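Local atomic coordinates of fructooligosaccharide ABC transporter substrate-binding protein FusA (Streptococcus pneumoniae, PDB entry 5G5Y), a protein that binds short- and long-chain fructooligosaccharides such as kestose, nystose and inulin, as part of the FusABC-MsmK ABC transporter, for their import. Residues Y117-K129 with G381-K393. Sequence-based numbering, arbitrary orientation.
Sequences YSFPWIEELGDGK and GGPLAILDSYYGK. With ZN (zinc ion), chain J.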
ATOM      1  N   TYR A 117     -13.690  -3.241 -17.065  1.00 15.88           N
ATOM      2  CA  TYR A 117     -14.094  -4.615 -16.745  1.00 16.52           C
ATOM      3  C   TYR A 117     -14.382  -4.895 -15.282  1.00 15.96           C
ATOM      4  O   TYR A 117     -14.753  -6.011 -14.952  1.00 15.79           O
ATOM      5  CB  TYR A 117     -13.017  -5.589 -17.230  1.00 18.65           C
ATOM      6  CG  TYR A 117     -12.874  -5.599 -18.731  1.00 21.14           C
ATOM      7  CD1 TYR A 117     -13.861  -6.164 -19.531  1.00 24.02           C
ATOM      8  CD2 TYR A 117     -11.764  -5.048 -19.357  1.00 25.61           C
ATOM      9  CE1 TYR A 117     -13.745  -6.196 -20.916  1.00 25.97           C
ATOM     10  CE2 TYR A 117     -11.628  -5.094 -20.758  1.00 25.86           C
ATOM     11  CZ  TYR A 117     -12.628  -5.670 -21.524  1.00 27.03           C
ATOM     12  OH  TYR A 117     -12.547  -5.682 -22.921  1.00 28.99           O
ATOM     13  N   SER A 118     -14.191  -3.915 -14.402  1.00 14.36           N
ATOM     14  CA  SER A 118     -14.294  -4.178 -12.982  1.00 14.11           C
ATOM     15  C   SER A 118     -14.568  -2.906 -12.236  1.00 13.68           C
ATOM     16  O   SER A 118     -14.349  -1.818 -12.766  1.00 13.78           O
ATOM     17  CB  SER A 118     -13.017  -4.872 -12.440  1.00 14.67           C
ATOM     18  OG  SER A 118     -11.878  -4.058 -12.506  1.00 15.57           O
ATOM     19  N   PHE A 119     -15.047  -3.041 -11.015  1.00 12.75           N
ATOM     20  CA  PHE A 119     -15.317  -1.894 -10.166  1.00 12.83           C
ATOM     21  C   PHE A 119     -14.302  -1.838  -9.017  1.00 12.99           C
ATOM     22  O   PHE A 119     -14.085  -2.841  -8.335  1.00 12.69           O
ATOM     23  CB  PHE A 119     -16.725  -1.990  -9.601  1.00 13.22           C
ATOM     24  CG  PHE A 119     -17.794  -2.000 -10.654  1.00 13.03           C
ATOM     25  CD1 PHE A 119     -18.302  -0.809 -11.146  1.00 13.93           C
ATOM     26  CD2 PHE A 119     -18.298  -3.179 -11.156  1.00 13.96           C
ATOM     27  CE1 PHE A 119     -19.292  -0.793 -12.125  1.00 14.42           C
ATOM     28  CE2 PHE A 119     -19.313  -3.170 -12.131  1.00 14.50           C
ATOM     29  CZ  PHE A 119     -19.803  -1.982 -12.605  1.00 14.28           C
ATOM     30  N   PRO A 120     -13.712  -0.649  -8.770  1.00 12.61           N
ATOM     31  CA  PRO A 120     -12.574  -0.568  -7.905  1.00 12.92           C
ATOM     32  C   PRO A 120     -12.916  -0.378  -6.430  1.00 12.93           C
ATOM     33  O   PRO A 120     -14.058  -0.006  -6.047  1.00 12.51           O
ATOM     34  CB  PRO A 120     -11.842   0.676  -8.413  1.00 13.12           C
ATOM     35  CG  PRO A 120     -12.943   1.547  -8.854  1.00 13.09           C
ATOM     36  CD  PRO A 120     -13.895   0.610  -9.529  1.00 12.79           C
ATOM     37  N   TRP A 121     -11.925  -0.700  -5.626  1.00 12.27           N
ATOM     38  CA  TRP A 121     -11.802  -0.195  -4.244  1.00 13.17           C
ATOM     39  C   TRP A 121     -10.905   1.042  -4.282  1.00 13.68           C
ATOM     40  O   TRP A 121      -9.774   0.977  -4.785  1.00 14.24           O
ATOM     41  CB  TRP A 121     -11.204  -1.274  -3.338  1.00 14.17           C
ATOM     42  CG  TRP A 121     -10.759  -0.846  -1.964  1.00 15.50           C
ATOM     43  CD1 TRP A 121     -11.543  -0.743  -0.844  1.00 17.10           C
ATOM     44  CD2 TRP A 121      -9.409  -0.568  -1.542  1.00 17.13           C
ATOM     45  NE1 TRP A 121     -10.758  -0.399   0.245  1.00 17.89           N
ATOM     46  CE2 TRP A 121      -9.449  -0.308  -0.155  1.00 18.05           C
ATOM     47  CE3 TRP A 121      -8.167  -0.561  -2.196  1.00 17.67           C
ATOM     48  CZ2 TRP A 121      -8.309   0.000   0.574  1.00 19.76           C
ATOM     49  CZ3 TRP A 121      -7.033  -0.247  -1.472  1.00 18.90           C
ATOM     50  CH2 TRP A 121      -7.112   0.057  -0.111  1.00 20.07           C
ATOM     51  N   ILE A 122     -11.404   2.143  -3.719  1.00 13.57           N
ATOM     52  CA  ILE A 122     -10.672   3.383  -3.578  1.00 13.81           C
ATOM     53  C   ILE A 122     -10.702   3.785  -2.101  1.00 14.38           C
ATOM     54  O   ILE A 122     -11.787   3.947  -1.513  1.00 13.93           O
ATOM     55  CB  ILE A 122     -11.290   4.518  -4.430  1.00 14.27           C
ATOM     56  CG1 ILE A 122     -11.236   4.199  -5.947  1.00 14.89           C
ATOM     57  CG2 ILE A 122     -10.562   5.822  -4.160  1.00 15.44           C
ATOM     58  CD1 ILE A 122     -12.208   5.003  -6.803  1.00 15.90           C
ATOM     59  N   GLU A 123      -9.523   3.960  -1.517  1.00 13.57           N
ATOM     60  CA  GLU A 123      -9.393   4.446  -0.135  1.00 15.26           C
ATOM     61  C   GLU A 123      -8.332   5.520  -0.078  1.00 15.26           C
ATOM     62  O   GLU A 123      -7.116   5.216  -0.011  1.00 15.07           O
ATOM     63  CB  GLU A 123      -9.042   3.311   0.822  1.00 16.33           C
ATOM     64  CG  GLU A 123      -9.020   3.660   2.302  1.00 17.29           C
ATOM     65  CD  GLU A 123      -8.397   2.552   3.159  1.00 18.81           C
ATOM     66  OE1 GLU A 123      -7.144   2.471   3.217  1.00 17.25           O
ATOM     67  OE2 GLU A 123      -9.135   1.730   3.758  1.00 18.67           O
ATOM     68  N   GLU A 124      -8.759   6.779  -0.070  1.00 14.24           N
ATOM     69  CA  GLU A 124      -7.818   7.894   0.073  1.00 15.18           C
ATOM     70  C   GLU A 124      -7.627   8.215   1.555  1.00 15.62           C
ATOM     71  O   GLU A 124      -8.606   8.448   2.273  1.00 16.01           O
ATOM     72  CB  GLU A 124      -8.339   9.114  -0.668  1.00 14.95           C
ATOM     73  CG  GLU A 124      -8.467   8.846  -2.165  1.00 15.72           C
ATOM     74  CD  GLU A 124      -8.813  10.115  -2.932  1.00 17.68           C
ATOM     75  OE1 GLU A 124      -9.223  11.092  -2.259  1.00 16.98           O
ATOM     76  OE2 GLU A 124      -8.676  10.117  -4.183  1.00 18.09           O
ATOM     77  N   LEU A 125      -6.385   8.079   2.037  1.00 15.33           N
ATOM     78  CA  LEU A 125      -5.997   8.573   3.388  1.00 16.22           C
ATOM     79  C   LEU A 125      -4.897   9.575   3.131  1.00 16.06           C
ATOM     80  O   LEU A 125      -3.700   9.232   3.016  1.00 15.06           O
ATOM     81  CB  LEU A 125      -5.539   7.434   4.284  1.00 17.06           C
ATOM     82  CG  LEU A 125      -6.645   6.555   4.840  1.00 18.63           C
ATOM     83  CD1 LEU A 125      -6.072   5.237   5.318  1.00 20.35           C
ATOM     84  CD2 LEU A 125      -7.394   7.284   5.946  1.00 19.25           C
ATOM     85  N   GLY A 126      -5.333  10.813   2.932  1.00 16.21           N
ATOM     86  CA  GLY A 126      -4.511  11.826   2.353  1.00 17.52           C
ATOM     87  C   GLY A 126      -4.486  11.805   0.845  1.00 18.65           C
ATOM     88  O   GLY A 126      -4.636  10.754   0.232  1.00 21.78           O
ATOM     89  N   ASP A 127      -4.220  12.954   0.246  1.00 19.84           N
ATOM     90  CA  ASP A 127      -4.144  13.120  -1.231  1.00 22.41           C
ATOM     91  C   ASP A 127      -2.746  13.478  -1.688  1.00 18.68           C
ATOM     92  O   ASP A 127      -2.072  14.200  -1.000  1.00 17.86           O
ATOM     93  CB  ASP A 127      -5.032  14.314  -1.667  1.00 26.41           C
ATOM     94  CG  ASP A 127      -6.338  13.882  -2.223  1.00 31.56           C
ATOM     95  OD1 ASP A 127      -6.473  12.684  -2.546  1.00 38.85           O
ATOM     96  OD2 ASP A 127      -7.231  14.742  -2.359  1.00 36.50           O
ATOM     97  N   GLY A 128      -2.384  13.075  -2.909  1.00 18.19           N
ATOM     98  CA  GLY A 128      -1.103  13.388  -3.522  1.00 17.61           C
ATOM     99  C   GLY A 128       0.060  13.093  -2.582  1.00 17.07           C
ATOM    100  O   GLY A 128       0.141  12.016  -2.012  1.00 16.14           O
ATOM    101  N   LYS A 129       0.931  14.074  -2.380  1.00 15.06           N
ATOM    102  CA  LYS A 129       2.136  13.880  -1.561  1.00 15.07           C
ATOM    103  C   LYS A 129       1.798  13.523  -0.114  1.00 14.71           C
ATOM    104  O   LYS A 129       2.555  12.849   0.564  1.00 13.69           O
ATOM    105  CB  LYS A 129       2.979  15.161  -1.593  1.00 15.44           C
ATOM    106  CG  LYS A 129       3.636  15.455  -2.938  1.00 15.71           C
ATOM    107  CD  LYS A 129       4.357  16.782  -2.926  1.00 15.43           C
ATOM    108  CE  LYS A 129       4.881  17.137  -4.302  1.00 16.94           C
ATOM    109  NZ  LYS A 129       5.696  18.359  -4.172  1.00 16.37           N
ATOM    110  N   GLY A 381     -16.198  -5.298   2.484  1.00 16.88           N
ATOM    111  CA  GLY A 381     -15.268  -5.195   1.361  1.00 17.31           C
ATOM    112  C   GLY A 381     -16.033  -4.838   0.115  1.00 16.93           C
ATOM    113  O   GLY A 381     -17.021  -4.098   0.175  1.00 18.25           O
ATOM    114  N   GLY A 382     -15.600  -5.389  -1.012  1.00 16.95           N
ATOM    115  CA  GLY A 382     -16.227  -5.132  -2.270  1.00 16.78           C
ATOM    116  C   GLY A 382     -15.899  -3.761  -2.841  1.00 15.69           C
ATOM    117  O   GLY A 382     -15.018  -3.047  -2.325  1.00 15.31           O
ATOM    118  N   PRO A 383     -16.638  -3.368  -3.896  1.00 15.49           N
ATOM    119  CA  PRO A 383     -16.365  -2.100  -4.576  1.00 15.25           C
ATOM    120  C   PRO A 383     -16.870  -0.921  -3.737  1.00 15.19           C
ATOM    121  O   PRO A 383     -18.002  -0.951  -3.204  1.00 16.88           O
ATOM    122  CB  PRO A 383     -17.144  -2.248  -5.880  1.00 15.75           C
ATOM    123  CG  PRO A 383     -18.341  -3.052  -5.483  1.00 15.84           C
ATOM    124  CD  PRO A 383     -17.849  -4.022  -4.432  1.00 15.58           C
ATOM    125  N   LEU A 384     -16.051   0.118  -3.615  1.00 13.39           N
ATOM    126  CA  LEU A 384     -16.360   1.252  -2.778  1.00 13.03           C
ATOM    127  C   LEU A 384     -15.347   2.364  -2.991  1.00 12.77           C
ATOM    128  O   LEU A 384     -14.243   2.154  -3.577  1.00 12.46           O
ATOM    129  CB  LEU A 384     -16.389   0.828  -1.273  1.00 13.48           C
ATOM    130  CG  LEU A 384     -15.064   0.371  -0.624  1.00 12.98           C
ATOM    131  CD1 LEU A 384     -14.248   1.539  -0.104  1.00 12.88           C
ATOM    132  CD2 LEU A 384     -15.324  -0.655   0.512  1.00 13.16           C
ATOM    133  N   ALA A 385     -15.709   3.547  -2.510  1.00 13.39           N
ATOM    134  CA  ALA A 385     -14.819   4.686  -2.553  1.00 13.50           C
ATOM    135  C   ALA A 385     -14.932   5.583  -1.351  1.00 13.77           C
ATOM    136  O   ALA A 385     -16.028   6.023  -1.002  1.00 13.32           O
ATOM    137  CB  ALA A 385     -15.032   5.517  -3.792  1.00 13.82           C
ATOM    138  N   ILE A 386     -13.768   5.849  -0.758  1.00 12.87           N
ATOM    139  CA  ILE A 386     -13.599   6.851   0.303  1.00 14.20           C
ATOM    140  C   ILE A 386     -12.584   7.873  -0.191  1.00 14.99           C
ATOM    141  O   ILE A 386     -11.400   7.552  -0.425  1.00 14.05           O
ATOM    142  CB  ILE A 386     -13.135   6.233   1.616  1.00 14.83           C
ATOM    143  CG1 ILE A 386     -14.102   5.109   2.029  1.00 16.27           C
ATOM    144  CG2 ILE A 386     -13.075   7.273   2.731  1.00 16.13           C
ATOM    145  CD1 ILE A 386     -13.601   4.249   3.166  1.00 16.06           C
ATOM    146  N   LEU A 387     -13.064   9.094  -0.362  1.00 15.09           N
ATOM    147  CA  LEU A 387     -12.245  10.201  -0.852  1.00 16.01           C
ATOM    148  C   LEU A 387     -11.790  11.003   0.352  1.00 15.87           C
ATOM    149  O   LEU A 387     -12.457  11.026   1.399  1.00 14.08           O
ATOM    150  CB  LEU A 387     -13.014  11.077  -1.830  1.00 17.28           C
ATOM    151  CG  LEU A 387     -13.575  10.344  -3.047  1.00 18.86           C
ATOM    152  CD1 LEU A 387     -14.188  11.313  -4.025  1.00 20.35           C
ATOM    153  CD2 LEU A 387     -12.516   9.494  -3.727  1.00 19.97           C
ATOM    154  N   ASP A 388     -10.635  11.636   0.193  1.00 16.21           N
ATOM    155  CA  ASP A 388     -10.064  12.442   1.241  1.00 18.23           C
ATOM    156  C   ASP A 388     -10.986  13.593   1.672  1.00 18.85           C
ATOM    157  O   ASP A 388     -10.984  13.954   2.838  1.00 17.82           O
ATOM    158  CB  ASP A 388      -8.694  12.934   0.827  1.00 20.65           C
ATOM    159  CG  ASP A 388      -7.892  13.472   2.002  1.00 21.95           C
ATOM    160  OD1 ASP A 388      -7.598  12.703   2.939  1.00 21.48           O
ATOM    161  OD2 ASP A 388      -7.546  14.674   1.962  1.00 25.15           O
ATOM    162  N   SER A 389     -11.821  14.104   0.765  1.00 18.89           N
ATOM    163  CA  SER A 389     -12.852  15.085   1.129  1.00 20.11           C
ATOM    164  C   SER A 389     -13.947  14.591   2.127  1.00 18.96           C
ATOM    165  O   SER A 389     -14.700  15.391   2.672  1.00 19.11           O
ATOM    166  CB  SER A 389     -13.533  15.614  -0.133  1.00 20.06           C
ATOM    167  OG  SER A 389     -14.182  14.580  -0.833  1.00 19.95           O
ATOM    168  N   TYR A 390     -14.082  13.289   2.319  1.00 17.71           N
ATOM    169  CA  TYR A 390     -15.140  12.749   3.191  1.00 17.43           C
ATOM    170  C   TYR A 390     -14.811  12.951   4.686  1.00 16.93           C
ATOM    171  O   TYR A 390     -15.728  12.921   5.524  1.00 16.73           O
ATOM    172  CB  TYR A 390     -15.337  11.255   2.979  1.00 16.02           C
ATOM    173  CG  TYR A 390     -15.873  10.810   1.636  1.00 15.99           C
ATOM    174  CD1 TYR A 390     -16.066  11.699   0.581  1.00 17.02           C
ATOM    175  CD2 TYR A 390     -16.235   9.482   1.438  1.00 15.00           C
ATOM    176  CE1 TYR A 390     -16.581  11.287  -0.630  1.00 17.08           C
ATOM    177  CE2 TYR A 390     -16.731   9.052   0.228  1.00 15.42           C
ATOM    178  CZ  TYR A 390     -16.904   9.940  -0.812  1.00 16.35           C
ATOM    179  OH  TYR A 390     -17.397   9.507  -2.047  1.00 16.41           O
ATOM    180  N   TYR A 391     -13.514  13.093   5.019  1.00 17.34           N
ATOM    181  CA  TYR A 391     -13.112  13.143   6.427  1.00 17.49           C
ATOM    182  C   TYR A 391     -13.586  14.440   7.032  1.00 19.68           C
ATOM    183  O   TYR A 391     -13.406  15.488   6.419  1.00 20.06           O
ATOM    184  CB  TYR A 391     -11.602  12.939   6.611  1.00 17.36           C
ATOM    185  CG  TYR A 391     -11.194  11.613   6.058  1.00 16.16           C
ATOM    186  CD1 TYR A 391     -11.678  10.434   6.611  1.00 16.25           C
ATOM    187  CD2 TYR A 391     -10.346  11.527   4.961  1.00 16.41           C
ATOM    188  CE1 TYR A 391     -11.345   9.215   6.068  1.00 16.14           C
ATOM    189  CE2 TYR A 391      -9.996  10.302   4.413  1.00 15.70           C
ATOM    190  CZ  TYR A 391     -10.480   9.156   4.969  1.00 15.70           C
ATOM    191  OH  TYR A 391     -10.145   7.933   4.441  1.00 16.75           O
ATOM    192  N   GLY A 392     -14.256  14.352   8.189  1.00 21.01           N
ATOM    193  CA  GLY A 392     -14.855  15.522   8.835  1.00 22.22           C
ATOM    194  C   GLY A 392     -16.233  15.911   8.308  1.00 24.98           C
ATOM    195  O   GLY A 392     -16.825  16.911   8.767  1.00 26.26           O
ATOM    196  N   LYS A 393     -16.750  15.166   7.334  1.00 24.80           N
ATOM    197  CA  LYS A 393     -18.054  15.443   6.726  1.00 24.97           C
ATOM    198  C   LYS A 393     -18.930  14.197   6.823  1.00 24.74           C
ATOM    199  O   LYS A 393     -20.013  14.228   7.414  1.00 25.45           O
ATOM    200  CB  LYS A 393     -17.897  15.881   5.279  1.00 28.95           C
ATOM    201  CG  LYS A 393     -17.083  17.145   5.070  1.00 34.43           C
ATOM    202  CD  LYS A 393     -17.291  17.706   3.662  1.00 40.06           C
ATOM    203  CE  LYS A 393     -16.217  18.737   3.279  1.00 43.91           C
ATOM    204  NZ  LYS A 393     -14.876  18.136   2.946  1.00 42.35           N
TER
HETATM  205 ZN    ZN J1543      -8.946  13.071  -3.004  1.00 45.91          ZN
HETATM  206  O   HOH W   1      -4.451  15.276   1.825  1.00 24.41           O
HETATM  207  O   HOH W   2     -10.869  14.148  -2.266  1.00 15.18           O
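Ile-122 and Ala-385 sit at the middle of a short parallel strand pair, 121-123 beside 384-386, whose axes diverge by only 12°. Backbone hydrogen bonds define the register: the N-H of Ile-122 donates to Leu-384 O, and its O accepts the N-H of Ile-386. Leu-384 N donates to Pro-120 O, and Glu-124 N lies 2.8 Å from its acceptor, Ile-386 O. Strand 305-306 lies antiparallel on the far side of 121-123, making it the central strand of a small mixed sheet.

Apolar contacts form on both faces. On one, Trp-121 and Leu-384 run side by side, CD1 to CD1 at 3.6 Å; Trp-121 NE1 is hydrogen-bonded to Asn-339 OD1. On the other, Ile-122 CB meets Ala-385 CB at 3.9 Å, and Ile-122 CG2 extends to Leu-387 CD2.

Past the strands, polar side chains take over. Tyr-391 OH donates to Glu-124 O (2.7 Å), which lies in the plane of the ring at its edge, and Leu-125 CD2 packs against the same hydroxyl end. Asp-388 CG stands anti to its backbone N (chi1 -165°), carrying OD1 to Gly-126 N, which meets it from above the carboxylate plane at 2.9 Å. In a second bond, Asp-388 N donates to Glu-124 OE1 on the anti side (2.9 Å, 171° at the hydrogen).

Glu-124 OE1 also binds zinc at 2.1 Å, with both oxygens of Asp-127, a water and Lys-102 as further ligands; Tyr-105 OH is hydrogen-bonded to Glu-124 OE2. The metal probably offsets the clustered carboxylate charge, while bonds from Ile-122 and Glu-124 flank Glu-123, a substrate-binding residue, and probably help to hold its backbone in place.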